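Local atomic coordinates of pyruvate kinase (Pseudomonas aeruginosa, PDB entry 6QXL), a protein that probably catalyses the last step of glycolysis, transferring the phosphoryl group of phosphoenolpyruvate to ADP to give pyruvate and ATP. Residues L22-I26 with L55-H59; P42-R46 with L182-M186. All blocks are in the same frame, centred on the assembly; numbering follows the deposited sequence.

Contact 1 (L22-I26 with L55-H59)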
loop_
_atom_site.group_PDB
_atom_site.type_symbol
_atom_site.label_atom_id
_atom_site.label_comp_id
_atom_site.label_asym_id
_atom_site.label_seq_id
_atom_site.Cartn_x
_atom_site.Cartn_y
_atom_site.Cartn_z
ATOM N N LEU A 22 -11.037 25.182 -40.990
ATOM C CA LEU A 22 -10.030 25.472 -39.979
ATOM C C LEU A 22 -10.592 26.337 -38.860
ATOM O O LEU A 22 -10.383 26.048 -37.685
ATOM C CB LEU A 22 -8.810 26.132 -40.596
ATOM C CG LEU A 22 -7.972 25.183 -41.450
ATOM C CD1 LEU A 22 -6.883 25.940 -42.181
ATOM C CD2 LEU A 22 -7.351 24.073 -40.621
ATOM N N GLU A 23 -11.354 27.366 -39.213
ATOM C CA GLU A 23 -11.983 28.158 -38.170
ATOM C C GLU A 23 -12.860 27.280 -37.262
ATOM O O GLU A 23 -12.811 27.400 -36.042
ATOM C CB GLU A 23 -12.782 29.316 -38.765
ATOM C CG GLU A 23 -13.333 30.291 -37.703
ATOM C CD GLU A 23 -13.725 31.635 -38.248
ATOM O OE1 GLU A 23 -14.219 31.750 -39.375
ATOM O OE2 GLU A 23 -13.519 32.629 -37.525
ATOM N N GLN A 24 -13.634 26.382 -37.861
ATOM C CA GLN A 24 -14.499 25.499 -37.088
ATOM C C GLN A 24 -13.728 24.511 -36.191
ATOM O O GLN A 24 -14.184 24.200 -35.089
ATOM C CB GLN A 24 -15.428 24.742 -38.009
ATOM C CG GLN A 24 -16.617 25.540 -38.503
ATOM C CD GLN A 24 -17.413 24.736 -39.523
ATOM O OE1 GLN A 24 -17.147 24.790 -40.748
ATOM N NE2 GLN A 24 -18.338 23.936 -39.025
ATOM N N LEU A 25 -12.575 24.037 -36.675
ATOM C CA LEU A 25 -11.715 23.172 -35.886
ATOM C C LEU A 25 -11.111 23.913 -34.688
ATOM O O LEU A 25 -11.019 23.362 -33.587
ATOM C CB LEU A 25 -10.582 22.581 -36.741
ATOM C CG LEU A 25 -10.898 21.613 -37.867
ATOM C CD1 LEU A 25 -9.607 21.259 -38.608
ATOM C CD2 LEU A 25 -11.606 20.379 -37.343
ATOM N N ILE A 26 -10.684 25.142 -34.920
ATOM C CA ILE A 26 -10.170 26.008 -33.857
ATOM C C ILE A 26 -11.249 26.199 -32.798
ATOM O O ILE A 26 -10.983 26.052 -31.600
ATOM C CB ILE A 26 -9.694 27.363 -34.422
ATOM C CG1 ILE A 26 -8.607 27.072 -35.517
ATOM C CG2 ILE A 26 -9.172 28.266 -33.337
ATOM C CD1 ILE A 26 -7.405 26.366 -35.226
ATOM N N LEU A 55 -6.208 32.301 -37.337
ATOM C CA LEU A 55 -7.517 31.963 -36.798
ATOM C C LEU A 55 -7.471 31.666 -35.295
ATOM O O LEU A 55 -8.415 31.994 -34.566
ATOM C CB LEU A 55 -8.092 30.799 -37.579
ATOM C CG LEU A 55 -8.517 31.172 -38.991
ATOM C CD1 LEU A 55 -8.639 29.941 -39.883
ATOM C CD2 LEU A 55 -9.840 31.931 -38.976
ATOM N N ALA A 56 -6.386 31.063 -34.830
ATOM C CA ALA A 56 -6.206 30.879 -33.388
ATOM C C ALA A 56 -6.177 32.234 -32.674
ATOM O O ALA A 56 -6.974 32.473 -31.751
ATOM C CB ALA A 56 -4.931 30.085 -33.082
ATOM N N ALA A 57 -5.304 33.125 -33.142
ATOM C CA ALA A 57 -5.225 34.490 -32.585
ATOM C C ALA A 57 -6.581 35.201 -32.636
ATOM O O ALA A 57 -6.989 35.840 -31.671
ATOM C CB ALA A 57 -4.173 35.302 -33.302
ATOM N N LYS A 58 -7.299 35.046 -33.740
ATOM C CA LYS A 58 -8.623 35.641 -33.865
ATOM C C LYS A 58 -9.551 35.243 -32.722
ATOM O O LYS A 58 -10.388 36.026 -32.317
ATOM C CB LYS A 58 -9.247 35.289 -35.215
ATOM C CG LYS A 58 -10.712 35.695 -35.371
ATOM C CD LYS A 58 -11.222 35.526 -36.788
ATOM C CE LYS A 58 -12.722 35.797 -36.870
ATOM N NZ LYS A 58 -13.287 35.421 -38.196
ATOM N N HIS A 59 -9.414 34.020 -32.215
ATOM C CA HIS A 59 -10.284 33.526 -31.145
ATOM C C HIS A 59 -9.587 33.336 -29.810
ATOM O O HIS A 59 -10.105 32.648 -28.943
ATOM C CB HIS A 59 -10.947 32.241 -31.596
ATOM C CG HIS A 59 -11.847 32.427 -32.776
ATOM N ND1 HIS A 59 -13.139 32.894 -32.656
ATOM C CD2 HIS A 59 -11.622 32.258 -34.100
ATOM C CE1 HIS A 59 -13.669 32.996 -33.860
ATOM N NE2 HIS A 59 -12.784 32.576 -34.747
#
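Two helices, 19-28 and 42-58, lie side by side here, and segment 55-59 brings the end of the second one against the first. L55 comes first and points toward the other helix. CD1 of L55 lies 3.9 Å from CB of L22 and 3.8 Å from the backbone N of E23. CD2 of L55 meets CB of E23, also at 3.9 Å. L55 thus packs closely on the backbone and side chains of L22 and E23. The CA atoms of E23 and L55 are 6.0 Å apart, a close approach for two helices. At A56 the side chain is only a methyl and points sideways, and CG2 of I26 comes within 4.0 Å of CA of A56. CG1 of I26 also faces CB of L55 at 4.3 Å. K58 extends its chain fully, and NZ of K58 forms a 2.9 Å salt bridge with OE2 of E23. H59 is the first residue past the helix. NE2 of H59 donates a nearly straight hydrogen bond to the same E23 OE2, again 2.9 Å long. One carboxylate oxygen therefore holds both the last turn of the helix and the residue that leaves it. V52 adds to the apolar packing on I26. The arrangement is that of neighbouring outer helices in a TIM barrel, with an apolar seam edged by a polar cluster: the helices follow the first and second barrel strands.

Contact 2 (P42-R46 with L182-M186)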
loop_
_atom_site.group_PDB
_atom_site.type_symbol
_atom_site.label_atom_id
_atom_site.label_comp_id
_atom_site.label_asym_id
_atom_site.label_seq_id
_atom_site.Cartn_x
_atom_site.Cartn_y
_atom_site.Cartn_z
ATOM N N PRO A 42 5.271 22.163 -50.113
ATOM C CA PRO A 42 5.682 23.185 -49.163
ATOM C C PRO A 42 4.730 24.382 -49.025
ATOM O O PRO A 42 4.493 24.833 -47.907
ATOM C CB PRO A 42 7.048 23.607 -49.683
ATOM C CG PRO A 42 7.604 22.374 -50.291
ATOM C CD PRO A 42 6.429 21.605 -50.826
ATOM N N ASP A 43 4.170 24.858 -50.126
ATOM C CA ASP A 43 3.290 26.027 -50.046
ATOM C C ASP A 43 1.932 25.696 -49.481
ATOM O O ASP A 43 1.327 26.535 -48.799
ATOM C CB ASP A 43 3.193 26.768 -51.379
ATOM C CG ASP A 43 4.538 27.384 -51.815
ATOM O OD1 ASP A 43 5.446 27.715 -50.987
ATOM O OD2 ASP A 43 4.739 27.461 -53.031
ATOM N N GLU A 44 1.464 24.482 -49.706
ATOM C CA GLU A 44 0.222 24.013 -49.061
ATOM C C GLU A 44 0.365 24.029 -47.535
ATOM O O GLU A 44 -0.552 24.456 -46.809
ATOM C CB GLU A 44 -0.185 22.615 -49.549
ATOM C CG GLU A 44 -0.906 22.648 -50.914
ATOM C CD GLU A 44 -1.097 21.293 -51.584
ATOM O OE1 GLU A 44 -0.173 20.430 -51.457
ATOM O OE2 GLU A 44 -2.121 21.098 -52.269
ATOM N N HIS A 45 1.526 23.595 -47.051
ATOM C CA HIS A 45 1.779 23.607 -45.619
ATOM C C HIS A 45 1.879 25.041 -45.104
ATOM O O HIS A 45 1.235 25.390 -44.107
ATOM C CB HIS A 45 3.029 22.798 -45.273
ATOM C CG HIS A 45 2.888 21.333 -45.578
ATOM N ND1 HIS A 45 1.797 20.572 -45.167
ATOM C CD2 HIS A 45 3.695 20.506 -46.288
ATOM C CE1 HIS A 45 1.962 19.344 -45.610
ATOM N NE2 HIS A 45 3.097 19.279 -46.299
ATOM N N ARG A 46 2.662 25.872 -45.787
ATOM C CA ARG A 46 2.793 27.276 -45.388
ATOM C C ARG A 46 1.448 27.978 -45.283
ATOM O O ARG A 46 1.209 28.723 -44.340
ATOM C CB ARG A 46 3.664 28.022 -46.371
ATOM C CG ARG A 46 5.110 27.696 -46.248
ATOM C CD ARG A 46 5.901 28.740 -47.027
ATOM N NE ARG A 46 7.338 28.631 -46.759
ATOM C CZ ARG A 46 8.197 27.928 -47.492
ATOM N NH1 ARG A 46 7.781 27.169 -48.542
ATOM N NH2 ARG A 46 9.479 27.908 -47.126
ATOM N N LEU A 182 12.536 23.281 -43.828
ATOM C CA LEU A 182 11.217 23.865 -44.009
ATOM C C LEU A 182 10.543 24.123 -42.663
ATOM O O LEU A 182 9.919 25.160 -42.475
ATOM C CB LEU A 182 10.351 22.963 -44.886
ATOM C CG LEU A 182 8.906 23.392 -45.049
ATOM C CD1 LEU A 182 8.790 24.812 -45.573
ATOM C CD2 LEU A 182 8.139 22.460 -45.944
ATOM N N ALA A 183 10.676 23.184 -41.733
ATOM C CA ALA A 183 10.072 23.329 -40.416
ATOM C C ALA A 183 10.677 24.508 -39.667
ATOM O O ALA A 183 9.944 25.343 -39.111
ATOM C CB ALA A 183 10.223 22.050 -39.610
ATOM N N ALA A 184 12.004 24.587 -39.676
ATOM C CA ALA A 184 12.697 25.727 -39.076
ATOM C C ALA A 184 12.246 27.052 -39.694
ATOM O O ALA A 184 11.976 28.019 -38.977
ATOM C CB ALA A 184 14.208 25.559 -39.201
ATOM N N ASP A 185 12.109 27.066 -41.016
ATOM C CA ASP A 185 11.706 28.269 -41.742
ATOM C C ASP A 185 10.291 28.700 -41.373
ATOM O O ASP A 185 10.003 29.880 -41.344
ATOM C CB ASP A 185 11.838 28.040 -43.258
ATOM C CG ASP A 185 11.627 29.299 -44.087
ATOM O OD1 ASP A 185 12.397 30.256 -43.858
ATOM O OD2 ASP A 185 10.673 29.321 -44.943
ATOM N N MET A 186 9.417 27.745 -41.084
ATOM C CA MET A 186 8.035 28.050 -40.701
ATOM C C MET A 186 7.869 28.328 -39.215
ATOM O O MET A 186 6.758 28.623 -38.786
ATOM C CB MET A 186 7.119 26.882 -41.084
ATOM C CG MET A 186 6.994 26.618 -42.576
ATOM S SD MET A 186 6.165 25.054 -42.889
ATOM C CE MET A 186 4.478 25.557 -42.582
#
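The polar part of this contact is built around R46. NH2 of R46 donates a hydrogen bond of 2.9 Å to OD2 of D185, as part of a salt bridge between the two helices. On its own helix, NH1 of R46 lies 3.4 Å from OD1 of D43, a salt bridge with a weak hydrogen bond. The guanidinium thus links two acidic side chains in one small network, D43-R46-D185. D43 itself does not touch segment 182-186.

Van der Waals contacts lie beside this network. CD1 of L182 sits over one face of the guanidinium, 3.5 Å from NH2 of R46, while D185 approaches at the edge of the group. CD2 of L182 also makes an apolar contact with CB of P42 at 4.1 Å. M186 reaches across with its methyl group: CE of M186 is 3.6 Å from the carbonyl O of H45, 4.1 Å from CB of H45 and 3.7 Å from CA of R46. CG of M186 packs on CG of R46 at 4.3 Å.

The contact joins the start of helix 42-58 to the end of helix 174-185. These are neighbouring outer helices of the TIM barrel: 42-58 follows the second barrel strand, 32-36, and 174-185 comes between the third, 64-68, and the fourth, 190-193. H45 and M186 both touch L35 of strand 32-36, and H45 stacks edge-to-face with F37. M186 O accepts a hydrogen bond from R53, farther along helix 42-58.

Overall arrangement
Both contacts use helix 42-58. Contact 2 takes its first turn and contact 1 its last, and their centres are 19 Å apart. Their nearest atoms are about 8 Å apart, so they do not touch. Along the chain the segments alternate: 22-26, 42-46, 55-59, then 182-186. Contact 1 joins helices close in sequence. Contact 2 spans 135 residues, which include the separate mixed sheet built from strands between 74 and 162. All four segments belong to the barrel domain. Helix 42-58 therefore packs on helix 19-28 and on helix 174-185, tying together parts of the helical layer outside the eight-stranded barrel despite the mixed-sheet domain inserted between the third barrel strand and helix 174-185.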